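PDB 6OX6: Tas1 from Pseudomonas aeruginosa, which pyrophosphorylates adenosine nucleotides to make (p)ppApp, and so, as a type VI secreted toxin, depletes ADP and ATP in competitor cells. Local coordinates for residues E250-K255 with D300-K305; A265-L270 with A308-I313; M369-E374 with D389-K394; E407-L412 with A421-S426. All coordinates share one frame; numbering follows the deposited sequence.

Contact 1: residues E250-K255 with D300-K305; sequences EKVYGK and DPTKIK
Pro301 and Thr302 belong to an Asx turn begun by Asp300, and Val252 of helix 249-253 packs against these two residues. On the helix side the contact is made by the two methyls of Val252. Val252 CG1, anti to the backbone N (chi1 168°), lies 3.7 Å from Pro301 O. Val252 CG2 faces the proline ring and is 4.1 Å from Pro301 CG. Val252 CG2 is also 4.0 Å from Thr302 CG2, and the two side chains cross at about a right angle.

The turn is held from within. Asp300 OD2 takes the backbone N of Thr302 at 2.8 Å and also the Thr302 hydroxyl, both from the same face of the carboxylate. With OG1 tied there, Thr302 CG2 is left to meet the valine. The other oxygen, Asp300 OD1, forms a salt bridge with Lys303 NZ at 2.7 Å. That lysine also pairs with Glu41 of the Pa14_01140 chain, the immunity protein.

Val252 is buried further by Leu307 and Ile358. Pro301 rests on Ile293 of helix 286-296, so the contact joins helix 249-253 to the loop that runs from helix 286-296 into strand 308-313.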
loop_
_atom_site.group_PDB
_atom_site.type_symbol
_atom_site.label_atom_id
_atom_site.label_comp_id
_atom_site.label_asym_id
_atom_site.label_seq_id
_atom_site.Cartn_x
_atom_site.Cartn_y
_atom_site.Cartn_z
ATOM N N GLU A 250 -1.757 -1.724 -23.293
ATOM C CA GLU A 250 -2.888 -2.599 -23.585
ATOM C C GLU A 250 -2.504 -4.064 -23.484
ATOM O O GLU A 250 -3.329 -4.893 -23.083
ATOM C CB GLU A 250 -3.457 -2.301 -24.971
ATOM C CG GLU A 250 -4.803 -2.974 -25.253
ATOM C CD GLU A 250 -5.857 -2.647 -24.211
ATOM O OE1 GLU A 250 -6.005 -1.454 -23.876
ATOM O OE2 GLU A 250 -6.544 -3.579 -23.739
ATOM N N LYS A 251 -1.266 -4.407 -23.833
ATOM C CA LYS A 251 -0.825 -5.782 -23.656
ATOM C C LYS A 251 -0.905 -6.197 -22.187
ATOM O O LYS A 251 -1.370 -7.295 -21.870
ATOM C CB LYS A 251 0.596 -5.959 -24.198
ATOM C CG LYS A 251 1.132 -7.367 -24.001
ATOM C CD LYS A 251 2.647 -7.476 -24.121
ATOM C CE LYS A 251 3.037 -8.834 -24.708
ATOM N NZ LYS A 251 4.461 -8.885 -25.157
ATOM N N VAL A 252 -0.477 -5.328 -21.270
ATOM C CA VAL A 252 -0.588 -5.671 -19.856
ATOM C C VAL A 252 -2.048 -5.670 -19.420
ATOM O O VAL A 252 -2.515 -6.609 -18.761
ATOM C CB VAL A 252 0.254 -4.717 -18.992
ATOM C CG1 VAL A 252 -0.120 -4.898 -17.526
ATOM C CG2 VAL A 252 1.740 -4.990 -19.187
ATOM N N TYR A 253 -2.799 -4.631 -19.802
ATOM C CA TYR A 253 -4.176 -4.481 -19.329
ATOM C C TYR A 253 -5.044 -5.695 -19.655
ATOM O O TYR A 253 -5.932 -6.044 -18.864
ATOM C CB TYR A 253 -4.795 -3.217 -19.922
ATOM C CG TYR A 253 -5.998 -2.677 -19.160
ATOM C CD1 TYR A 253 -7.288 -3.014 -19.546
ATOM C CD2 TYR A 253 -5.839 -1.818 -18.059
ATOM C CE1 TYR A 253 -8.395 -2.528 -18.869
ATOM C CE2 TYR A 253 -6.937 -1.325 -17.372
ATOM C CZ TYR A 253 -8.223 -1.682 -17.787
ATOM O OH TYR A 253 -9.338 -1.203 -17.124
ATOM N N GLY A 254 -4.785 -6.374 -20.785
ATOM C CA GLY A 254 -5.639 -7.473 -21.204
ATOM C C GLY A 254 -5.481 -8.740 -20.389
ATOM O O GLY A 254 -6.356 -9.619 -20.442
ATOM N N LYS A 255 -4.386 -8.861 -19.632
ATOM C CA LYS A 255 -4.272 -10.006 -18.741
ATOM C C LYS A 255 -4.997 -9.792 -17.420
ATOM O O LYS A 255 -5.073 -10.726 -16.611
ATOM C CB LYS A 255 -2.797 -10.352 -18.482
ATOM C CG LYS A 255 -1.971 -10.648 -19.750
ATOM C CD LYS A 255 -0.897 -9.593 -19.999
ATOM C CE LYS A 255 0.192 -10.092 -20.953
ATOM N NZ LYS A 255 -0.386 -10.954 -22.005
ATOM N N ASP A 300 6.158 2.653 -16.962
ATOM C CA ASP A 300 6.318 1.227 -17.200
ATOM C C ASP A 300 5.072 0.511 -16.722
ATOM O O ASP A 300 4.851 0.425 -15.506
ATOM C CB ASP A 300 7.558 0.674 -16.495
ATOM C CG ASP A 300 7.723 -0.842 -16.695
ATOM O OD1 ASP A 300 8.632 -1.458 -16.097
ATOM O OD2 ASP A 300 6.928 -1.431 -17.452
ATOM N N PRO A 301 4.267 -0.065 -17.620
ATOM C CA PRO A 301 3.049 -0.764 -17.192
ATOM C C PRO A 301 3.323 -2.120 -16.581
ATOM O O PRO A 301 2.429 -2.697 -15.949
ATOM C CB PRO A 301 2.276 -0.926 -18.506
ATOM C CG PRO A 301 3.374 -1.210 -19.487
ATOM C CD PRO A 301 4.555 -0.327 -19.048
ATOM N N THR A 302 4.519 -2.674 -16.747
ATOM C CA THR A 302 4.727 -3.968 -16.117
ATOM C C THR A 302 4.984 -3.848 -14.623
ATOM O O THR A 302 5.060 -4.880 -13.939
ATOM C CB THR A 302 5.872 -4.721 -16.792
ATOM O OG1 THR A 302 7.119 -4.073 -16.486
ATOM C CG2 THR A 302 5.666 -4.758 -18.303
ATOM N N LYS A 303 5.103 -2.619 -14.101
ATOM C CA LYS A 303 5.378 -2.394 -12.685
ATOM C C LYS A 303 4.123 -2.244 -11.840
ATOM O O LYS A 303 4.226 -2.276 -10.605
ATOM C CB LYS A 303 6.243 -1.141 -12.505
ATOM C CG LYS A 303 7.681 -1.323 -12.940
ATOM C CD LYS A 303 8.577 -0.197 -12.475
ATOM C CE LYS A 303 10.048 -0.501 -12.848
ATOM N NZ LYS A 303 10.295 -0.278 -14.321
ATOM N N ILE A 304 2.942 -2.055 -12.452
ATOM C CA ILE A 304 1.739 -1.835 -11.654
ATOM C C ILE A 304 1.223 -3.174 -11.143
ATOM O O ILE A 304 1.181 -4.171 -11.876
ATOM C CB ILE A 304 0.662 -1.085 -12.462
ATOM C CG1 ILE A 304 -0.555 -0.811 -11.581
ATOM C CG2 ILE A 304 0.249 -1.876 -13.699
ATOM C CD1 ILE A 304 -1.544 0.198 -12.207
ATOM N N LYS A 305 0.807 -3.201 -9.876
ATOM C CA LYS A 305 0.530 -4.459 -9.200
ATOM C C LYS A 305 -0.918 -4.619 -8.744
ATOM O O LYS A 305 -1.272 -5.690 -8.229
ATOM C CB LYS A 305 1.481 -4.614 -8.004
ATOM C CG LYS A 305 2.949 -4.386 -8.400
ATOM C CD LYS A 305 3.921 -4.597 -7.235
ATOM C CE LYS A 305 5.383 -4.383 -7.669
ATOM N NZ LYS A 305 5.641 -2.980 -8.166
#

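Contact 2: residues A265-L270 with A308-I313; sequences AVADGL and ARNTII
Ile312 on strand 308-313 points at Ala267 on helix 256-273, and its longer branch makes the contact. From CB the chain goes to CG1, which lies anti to the carbonyl carbon (chi1 -60°). Ile312 CG1 is 4.0 Å from Ala267 CB. The extended chi2 (174°) then carries CD1 toward the helix backbone at Ala267. The CD1 methyl of Ile312 sits 3.8 Å from Ala267 CA. Ile312 CD1 is also 3.9 Å from Ala267 O. A turn further along the helix, Leu270 CB makes a looser contact with Ile312 CD1 at 4.5 Å.

Two residues earlier on the strand, Asn310 meets the same alanine. Ala267 CB is 3.5 Å from Asn310 OD1 and 3.6 Å from Asn310 ND2, so the methyl comes obliquely onto the amide, nearly level between O and N. Asn310 ND2 has its main partner in Asp264 OD1, about one turn before Ala267 on the helix. OD1 is buried with no polar partner in the model. The amide therefore links to the helix through its nitrogen, while the Ala267 methyl lies beside its oxygen.

Val278 of strand 277-280 and Ile362 of strand 359-365 close in around Ile312. The two local axes are 8.9 Å apart, and their directions differ by 3°. A helix laid lengthwise on an inner strand, with a small alanine at the closest point, is characteristic of a layered alpha/beta fold. Here the sheet is mixed, and strand 308-313 runs between an antiparallel and a parallel neighbour.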
loop_
_atom_site.group_PDB
_atom_site.type_symbol
_atom_site.label_atom_id
_atom_site.label_comp_id
_atom_site.label_asym_id
_atom_site.label_seq_id
_atom_site.Cartn_x
_atom_site.Cartn_y
_atom_site.Cartn_z
ATOM N N ALA A 265 -9.941 -16.622 -7.111
ATOM C CA ALA A 265 -10.097 -18.026 -6.751
ATOM C C ALA A 265 -9.319 -18.357 -5.478
ATOM O O ALA A 265 -9.862 -18.963 -4.545
ATOM C CB ALA A 265 -9.668 -18.923 -7.918
ATOM N N VAL A 266 -8.048 -17.938 -5.400
ATOM C CA VAL A 266 -7.268 -18.237 -4.199
ATOM C C VAL A 266 -7.797 -17.448 -3.001
ATOM O O VAL A 266 -7.838 -17.958 -1.873
ATOM C CB VAL A 266 -5.770 -17.982 -4.452
ATOM C CG1 VAL A 266 -5.571 -16.651 -5.107
ATOM C CG2 VAL A 266 -4.978 -18.016 -3.146
ATOM N N ALA A 267 -8.213 -16.200 -3.219
ATOM C CA ALA A 267 -8.785 -15.434 -2.118
ATOM C C ALA A 267 -9.987 -16.155 -1.507
ATOM O O ALA A 267 -10.065 -16.320 -0.279
ATOM C CB ALA A 267 -9.168 -14.028 -2.592
ATOM N N ASP A 268 -10.935 -16.610 -2.336
ATOM C CA ASP A 268 -12.129 -17.185 -1.717
ATOM C C ASP A 268 -11.858 -18.556 -1.117
ATOM O O ASP A 268 -12.469 -18.906 -0.099
ATOM C CB ASP A 268 -13.307 -17.241 -2.675
ATOM C CG ASP A 268 -14.626 -16.975 -1.949
ATOM O OD1 ASP A 268 -15.697 -17.327 -2.488
ATOM O OD2 ASP A 268 -14.585 -16.418 -0.816
ATOM N N GLY A 269 -10.917 -19.310 -1.684
ATOM C CA GLY A 269 -10.398 -20.476 -1.001
ATOM C C GLY A 269 -9.972 -20.135 0.411
ATOM O O GLY A 269 -10.556 -20.626 1.384
ATOM N N LEU A 270 -8.972 -19.261 0.541
ATOM C CA LEU A 270 -8.455 -18.950 1.866
ATOM C C LEU A 270 -9.498 -18.277 2.741
ATOM O O LEU A 270 -9.503 -18.485 3.962
ATOM C CB LEU A 270 -7.225 -18.068 1.765
ATOM C CG LEU A 270 -6.118 -18.678 0.933
ATOM C CD1 LEU A 270 -5.274 -17.581 0.328
ATOM C CD2 LEU A 270 -5.311 -19.550 1.846
ATOM N N ALA A 308 -5.606 -6.023 -10.884
ATOM C CA ALA A 308 -6.524 -6.943 -10.237
ATOM C C ALA A 308 -6.259 -6.901 -8.742
ATOM O O ALA A 308 -5.095 -6.909 -8.306
ATOM C CB ALA A 308 -6.333 -8.371 -10.766
ATOM N N ARG A 309 -7.328 -6.865 -7.951
ATOM C CA ARG A 309 -7.113 -6.779 -6.517
ATOM C C ARG A 309 -8.341 -7.277 -5.780
ATOM O O ARG A 309 -9.453 -7.232 -6.305
ATOM C CB ARG A 309 -6.781 -5.344 -6.105
ATOM C CG ARG A 309 -7.881 -4.353 -6.375
ATOM C CD ARG A 309 -7.593 -3.066 -5.623
ATOM N NE ARG A 309 -8.731 -2.162 -5.684
ATOM C CZ ARG A 309 -9.796 -2.252 -4.890
ATOM N NH1 ARG A 309 -9.854 -3.194 -3.946
ATOM N NH2 ARG A 309 -10.798 -1.397 -5.037
ATOM N N ASN A 310 -8.136 -7.745 -4.551
ATOM C CA ASN A 310 -9.266 -7.995 -3.671
ATOM C C ASN A 310 -8.804 -7.882 -2.224
ATOM O O ASN A 310 -7.640 -7.595 -1.935
ATOM C CB ASN A 310 -9.934 -9.346 -3.954
ATOM C CG ASN A 310 -8.972 -10.498 -3.893
ATOM O OD1 ASN A 310 -8.265 -10.680 -2.896
ATOM N ND2 ASN A 310 -8.995 -11.343 -4.928
ATOM N N THR A 311 -9.742 -8.061 -1.317
ATOM C CA THR A 311 -9.495 -7.965 0.111
ATOM C C THR A 311 -10.060 -9.208 0.780
ATOM O O THR A 311 -11.195 -9.611 0.497
ATOM C CB THR A 311 -10.155 -6.696 0.728
ATOM O OG1 THR A 311 -9.731 -5.520 0.022
ATOM C CG2 THR A 311 -9.775 -6.540 2.188
ATOM N N ILE A 312 -9.282 -9.798 1.681
ATOM C CA ILE A 312 -9.761 -10.888 2.513
ATOM C C ILE A 312 -10.024 -10.346 3.911
ATOM O O ILE A 312 -9.139 -9.759 4.548
ATOM C CB ILE A 312 -8.766 -12.051 2.540
ATOM C CG1 ILE A 312 -8.545 -12.588 1.122
ATOM C CG2 ILE A 312 -9.253 -13.121 3.477
ATOM C CD1 ILE A 312 -7.463 -13.662 1.022
ATOM N N ILE A 313 -11.249 -10.505 4.382
ATOM C CA ILE A 313 -11.635 -10.028 5.706
ATOM C C ILE A 313 -11.818 -11.256 6.574
ATOM O O ILE A 313 -12.662 -12.109 6.276
ATOM C CB ILE A 313 -12.914 -9.171 5.666
ATOM C CG1 ILE A 313 -12.714 -7.944 4.770
ATOM C CG2 ILE A 313 -13.360 -8.747 7.071
ATOM C CD1 ILE A 313 -13.272 -8.134 3.370
#

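Contact 3: residues M369-E374 with D389-K394; sequences MIYAKE and DAVAAK. With ACT (acetate ion), chain I.
Val391 and Ala392, successive residues of helix 385-393, take the side chain of Tyr371 from helix 367-373. On helix 385-393, Asp389 OD1 forms a salt bridge with Arg380.

Val391 comes next and uses one methyl. Val391 CG1 stands anti to the backbone N (chi1 167°) and lies 3.6 Å from Tyr371 CB. Val391 CG1 is also 3.6 Å from Tyr371 CG and approaches the ring obliquely. The two side chains slide past each other in opposite directions.

Ala392 meets the far end of the tyrosine. Ala392 CB is 3.5 Å from Tyr371 OH and 3.6 Å from Tyr371 CE2. The backbone N of Ala392 stands 4.3 Å above the Tyr371 ring plane, toward the rim. Tyr371 CG is itself anti to its own N (chi1 179°), which sends the ring out from helix 367-373 across helix 385-393. Tyr388 adds an edge-to-face contact with the same ring. An aromatic side chain from one helix thus packs across two successive residues of another, joining two helices linked through helix 376-383.

Beyond the tyrosine, the end of helix 367-373 meets an acetate ion, probably from the crystallisation liquor. The fully extended chain of Lys373 puts NZ 2.6 Å from acetate O, in a hydrogen bond. Glu374 OE2 lies 2.9 Å from acetate OXT.

Other faces of helix 367-373 are covered too. Ala372 packs on Tyr430 and Val433 of helix 419-435. Ile370 packs on Leu382 and Leu383 of helix 376-383, which precedes helix 385-393 in the chain.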
loop_
_atom_site.group_PDB
_atom_site.type_symbol
_atom_site.label_atom_id
_atom_site.label_comp_id
_atom_site.label_asym_id
_atom_site.label_seq_id
_atom_site.Cartn_x
_atom_site.Cartn_y
_atom_site.Cartn_z
HETATM N N MSE A 369 -10.183 -3.220 11.959
HETATM C CA MSE A 369 -9.243 -2.353 11.271
HETATM C C MSE A 369 -9.873 -1.664 10.095
HETATM O O MSE A 369 -9.586 -0.472 9.850
HETATM C CB MSE A 369 -8.059 -3.184 10.787
HETATM C CG MSE A 369 -7.101 -3.487 11.933
HETATM SE SE MSE A 369 -6.707 -1.826 12.917
HETATM C CE MSE A 369 -5.995 -0.776 11.410
ATOM N N ILE A 370 -10.723 -2.375 9.361
ATOM C CA ILE A 370 -11.384 -1.812 8.184
ATOM C C ILE A 370 -12.421 -0.776 8.599
ATOM O O ILE A 370 -12.530 0.296 7.993
ATOM C CB ILE A 370 -12.009 -2.930 7.342
ATOM C CG1 ILE A 370 -10.891 -3.656 6.573
ATOM C CG2 ILE A 370 -13.087 -2.317 6.379
ATOM C CD1 ILE A 370 -11.242 -5.049 6.129
ATOM N N TYR A 371 -13.205 -1.086 9.628
ATOM C CA TYR A 371 -14.087 -0.096 10.225
ATOM C C TYR A 371 -13.325 1.179 10.550
ATOM O O TYR A 371 -13.770 2.291 10.244
ATOM C CB TYR A 371 -14.714 -0.676 11.495
ATOM C CG TYR A 371 -15.631 0.269 12.199
ATOM C CD1 TYR A 371 -15.263 0.875 13.395
ATOM C CD2 TYR A 371 -16.875 0.562 11.671
ATOM C CE1 TYR A 371 -16.126 1.753 14.047
ATOM C CE2 TYR A 371 -17.734 1.432 12.295
ATOM C CZ TYR A 371 -17.351 2.024 13.482
ATOM O OH TYR A 371 -18.225 2.887 14.089
ATOM N N ALA A 372 -12.154 1.020 11.156
ATOM C CA ALA A 372 -11.391 2.172 11.606
ATOM C C ALA A 372 -10.885 2.992 10.434
ATOM O O ALA A 372 -10.952 4.229 10.459
ATOM C CB ALA A 372 -10.228 1.704 12.474
ATOM N N LYS A 373 -10.388 2.325 9.399
ATOM C CA LYS A 373 -9.698 3.029 8.338
ATOM C C LYS A 373 -10.649 3.620 7.300
ATOM O O LYS A 373 -10.474 4.773 6.894
ATOM C CB LYS A 373 -8.710 2.091 7.651
ATOM C CG LYS A 373 -8.114 2.690 6.387
ATOM C CD LYS A 373 -7.225 1.659 5.688
ATOM C CE LYS A 373 -6.790 2.156 4.324
ATOM N NZ LYS A 373 -5.907 1.183 3.649
ATOM N N GLU A 374 -11.632 2.849 6.837
ATOM C CA GLU A 374 -12.433 3.242 5.685
ATOM C C GLU A 374 -13.685 4.026 6.098
ATOM O O GLU A 374 -14.233 3.864 7.191
ATOM C CB GLU A 374 -12.862 2.016 4.887
ATOM C CG GLU A 374 -11.757 1.048 4.544
ATOM C CD GLU A 374 -10.877 1.533 3.390
ATOM O OE1 GLU A 374 -10.987 2.717 2.982
ATOM O OE2 GLU A 374 -10.078 0.713 2.887
ATOM N N ASP A 389 -22.486 -3.355 11.129
ATOM C CA ASP A 389 -23.294 -2.917 12.257
ATOM C C ASP A 389 -22.823 -3.559 13.556
ATOM O O ASP A 389 -22.781 -2.898 14.598
ATOM C CB ASP A 389 -24.772 -3.213 11.987
ATOM C CG ASP A 389 -25.335 -2.366 10.841
ATOM O OD1 ASP A 389 -24.816 -1.234 10.649
ATOM O OD2 ASP A 389 -26.285 -2.822 10.143
ATOM N N ALA A 390 -22.443 -4.841 13.511
ATOM C CA ALA A 390 -21.893 -5.489 14.699
ATOM C C ALA A 390 -20.618 -4.797 15.168
ATOM O O ALA A 390 -20.446 -4.539 16.368
ATOM C CB ALA A 390 -21.619 -6.967 14.419
ATOM N N VAL A 391 -19.715 -4.483 14.238
ATOM C CA VAL A 391 -18.447 -3.877 14.628
ATOM C C VAL A 391 -18.672 -2.478 15.187
ATOM O O VAL A 391 -18.076 -2.098 16.200
ATOM C CB VAL A 391 -17.476 -3.873 13.436
ATOM C CG1 VAL A 391 -16.289 -2.962 13.713
ATOM C CG2 VAL A 391 -17.000 -5.293 13.158
ATOM N N ALA A 392 -19.553 -1.699 14.552
ATOM C CA ALA A 392 -19.794 -0.326 14.992
ATOM C C ALA A 392 -20.401 -0.271 16.393
ATOM O O ALA A 392 -20.110 0.653 17.156
ATOM C CB ALA A 392 -20.704 0.389 13.990
ATOM N N ALA A 393 -21.244 -1.242 16.752
ATOM C CA ALA A 393 -21.870 -1.196 18.069
ATOM C C ALA A 393 -20.866 -1.506 19.173
ATOM O O ALA A 393 -20.953 -0.935 20.270
ATOM C CB ALA A 393 -23.056 -2.161 18.135
ATOM N N LYS A 394 -19.909 -2.378 18.876
ATOM C CA LYS A 394 -18.898 -2.760 19.852
ATOM C C LYS A 394 -17.598 -1.969 19.707
ATOM O O LYS A 394 -16.609 -2.276 20.372
ATOM C CB LYS A 394 -18.608 -4.260 19.759
ATOM C CG LYS A 394 -19.797 -5.145 20.094
ATOM C CD LYS A 394 -19.576 -6.570 19.618
ATOM C CE LYS A 394 -20.875 -7.202 19.146
ATOM N NZ LYS A 394 -20.689 -7.983 17.892
HETATM C C ACT I . -7.772 -2.005 3.474
HETATM O O ACT I . -6.939 -1.172 3.008
HETATM O OXT ACT I . -9.034 -1.917 3.521
HETATM C CH3 ACT I . -7.135 -3.328 4.069
#

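Contact 4: residues E407-L412 with A421-S426; sequences EDWRVL and AIAEKS
Trp409 and Leu412 both offer their backbone oxygens to NZ of Lys5 of the Pa14_01140 chain, the immunity protein, and the same lysine makes a cation-pi contact with the Trp409 ring. The turn that brings the two residues together is closed by Leu412 N bonding to Trp409 O at 3.1 Å. Their side chains face helix 419-435, where Ile422 is the main partner.

Ile422 reaches out with its delta methyl. Ile422 CD1 and Leu412 CD1 meet tip to tip at 3.7 Å. Ile422 CD1 is also 4.0 Å from both Asp408 CB and Asp408 O. The shorter branch, Ile422 CG2, lies 4.2 Å from Trp409 CB.

These contacts pair helix 402-410 with helix 419-435 as a helical hairpin, with the loop between them at the far end from the sheet.

The Trp409 ring swings away from its own backbone N (chi1 -176°) and lies beside Ala423. Ala423 CB is 4.1 Å from Trp409 NE1, in an oblique approach. Leu343, in a loop, packs on both Trp409 and Ala423. The Leu343 backbone oxygen accepts a hydrogen bond from Ser426 OG, one turn on from Ile422.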
loop_
_atom_site.group_PDB
_atom_site.type_symbol
_atom_site.label_atom_id
_atom_site.label_comp_id
_atom_site.label_asym_id
_atom_site.label_seq_id
_atom_site.Cartn_x
_atom_site.Cartn_y
_atom_site.Cartn_z
ATOM N N GLU A 407 -4.808 10.951 4.230
ATOM C CA GLU A 407 -4.926 11.973 3.193
ATOM C C GLU A 407 -4.249 13.269 3.625
ATOM O O GLU A 407 -3.528 13.892 2.841
ATOM C CB GLU A 407 -6.399 12.223 2.864
ATOM C CG GLU A 407 -7.102 11.049 2.170
ATOM C CD GLU A 407 -8.644 11.034 2.357
ATOM O OE1 GLU A 407 -9.232 12.024 2.892
ATOM O OE2 GLU A 407 -9.263 10.009 1.958
ATOM N N ASP A 408 -4.465 13.693 4.874
ATOM C CA ASP A 408 -3.797 14.899 5.371
ATOM C C ASP A 408 -2.275 14.730 5.457
ATOM O O ASP A 408 -1.519 15.686 5.239
ATOM C CB ASP A 408 -4.362 15.263 6.740
ATOM C CG ASP A 408 -5.859 15.621 6.679
ATOM O OD1 ASP A 408 -6.387 15.838 5.566
ATOM O OD2 ASP A 408 -6.494 15.669 7.753
ATOM N N TRP A 409 -1.808 13.532 5.809
ATOM C CA TRP A 409 -0.372 13.315 5.954
ATOM C C TRP A 409 0.306 13.200 4.600
ATOM O O TRP A 409 1.394 13.758 4.398
ATOM C CB TRP A 409 -0.125 12.055 6.787
ATOM C CG TRP A 409 1.307 11.763 7.105
ATOM C CD1 TRP A 409 2.048 12.283 8.149
ATOM C CD2 TRP A 409 2.180 10.863 6.402
ATOM N NE1 TRP A 409 3.316 11.733 8.136
ATOM C CE2 TRP A 409 3.422 10.874 7.074
ATOM C CE3 TRP A 409 2.027 10.042 5.274
ATOM C CZ2 TRP A 409 4.499 10.113 6.656
ATOM C CZ3 TRP A 409 3.104 9.282 4.864
ATOM C CH2 TRP A 409 4.323 9.326 5.545
ATOM N N ARG A 410 -0.362 12.530 3.647
ATOM C CA ARG A 410 0.240 12.226 2.362
ATOM C C ARG A 410 0.560 13.484 1.574
ATOM O O ARG A 410 1.586 13.538 0.880
ATOM C CB ARG A 410 -0.701 11.335 1.568
ATOM C CG ARG A 410 -0.361 11.217 0.100
ATOM C CD ARG A 410 -1.300 10.264 -0.606
ATOM N NE ARG A 410 -1.160 10.384 -2.054
ATOM C CZ ARG A 410 -1.701 9.538 -2.942
ATOM N NH1 ARG A 410 -2.415 8.487 -2.522
ATOM N NH2 ARG A 410 -1.529 9.740 -4.247
ATOM N N VAL A 411 -0.324 14.493 1.614
ATOM C CA VAL A 411 -0.059 15.690 0.812
ATOM C C VAL A 411 1.041 16.577 1.389
ATOM O O VAL A 411 1.413 17.570 0.766
ATOM C CB VAL A 411 -1.336 16.533 0.616
ATOM C CG1 VAL A 411 -2.401 15.710 -0.106
ATOM C CG2 VAL A 411 -1.862 17.017 1.950
ATOM N N LEU A 412 1.573 16.272 2.567
ATOM C CA LEU A 412 2.570 17.158 3.172
ATOM C C LEU A 412 3.926 16.980 2.506
ATOM O O LEU A 412 4.305 15.869 2.119
ATOM C CB LEU A 412 2.683 16.875 4.677
ATOM C CG LEU A 412 1.370 17.138 5.445
ATOM C CD1 LEU A 412 1.475 16.661 6.903
ATOM C CD2 LEU A 412 0.955 18.633 5.376
ATOM N N ALA A 421 2.543 15.867 14.013
ATOM C CA ALA A 421 1.306 15.913 14.798
ATOM C C ALA A 421 0.203 15.058 14.178
ATOM O O ALA A 421 -0.595 14.445 14.899
ATOM C CB ALA A 421 0.812 17.351 14.957
ATOM N N ILE A 422 0.122 15.013 12.850
ATOM C CA ILE A 422 -0.923 14.212 12.211
ATOM C C ILE A 422 -0.643 12.731 12.401
ATOM O O ILE A 422 -1.541 11.941 12.727
ATOM C CB ILE A 422 -1.034 14.594 10.724
ATOM C CG1 ILE A 422 -1.348 16.091 10.613
ATOM C CG2 ILE A 422 -2.127 13.778 10.025
ATOM C CD1 ILE A 422 -1.414 16.586 9.179
ATOM N N ALA A 423 0.610 12.334 12.232
ATOM C CA ALA A 423 0.956 10.939 12.419
ATOM C C ALA A 423 0.667 10.484 13.847
ATOM O O ALA A 423 0.188 9.365 14.066
ATOM C CB ALA A 423 2.428 10.740 12.063
ATOM N N GLU A 424 0.908 11.356 14.831
ATOM C CA GLU A 424 0.631 10.992 16.215
ATOM C C GLU A 424 -0.861 10.772 16.443
ATOM O O GLU A 424 -1.245 9.822 17.126
ATOM C CB GLU A 424 1.173 12.056 17.174
ATOM C CG GLU A 424 1.204 11.615 18.627
ATOM C CD GLU A 424 2.177 12.443 19.457
ATOM O OE1 GLU A 424 2.001 12.536 20.698
ATOM O OE2 GLU A 424 3.114 13.018 18.850
ATOM N N LYS A 425 -1.690 11.606 15.823
ATOM C CA LYS A 425 -3.136 11.488 15.951
ATOM C C LYS A 425 -3.641 10.191 15.329
ATOM O O LYS A 425 -4.603 9.593 15.811
ATOM C CB LYS A 425 -3.829 12.685 15.295
ATOM C CG LYS A 425 -3.273 14.036 15.717
ATOM C CD LYS A 425 -4.086 14.632 16.855
ATOM C CE LYS A 425 -3.638 16.050 17.170
ATOM N NZ LYS A 425 -4.126 17.023 16.155
ATOM N N SER A 426 -2.983 9.760 14.258
ATOM C CA SER A 426 -3.371 8.536 13.556
ATOM C C SER A 426 -2.998 7.304 14.362
ATOM O O SER A 426 -3.823 6.392 14.534
ATOM C CB SER A 426 -2.720 8.513 12.175
ATOM O OG SER A 426 -3.112 7.351 11.448
#

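The segments of contacts 1 and 2 alternate along the chain and adjoin, with no other touch; their centres are 20 Å apart. Contact 2 touches contact 3 directly: Ile313 CG1 packs on Ile370 CD1 at 3.5 Å. The acetate ion lies on the contact 3 side of this junction, held by Lys373. Contacts 3 and 4 do not touch; their nearest atoms are about 7 Å apart, and helices 385-393 and 402-410 follow each other in sequence. Contacts 1 and 4 have centres 31 Å apart, yet both reach the Pa14_01140 chain. Contacts 2 and 3 have no touch with it. The immunity protein therefore engages at least two well separated regions of the toxin.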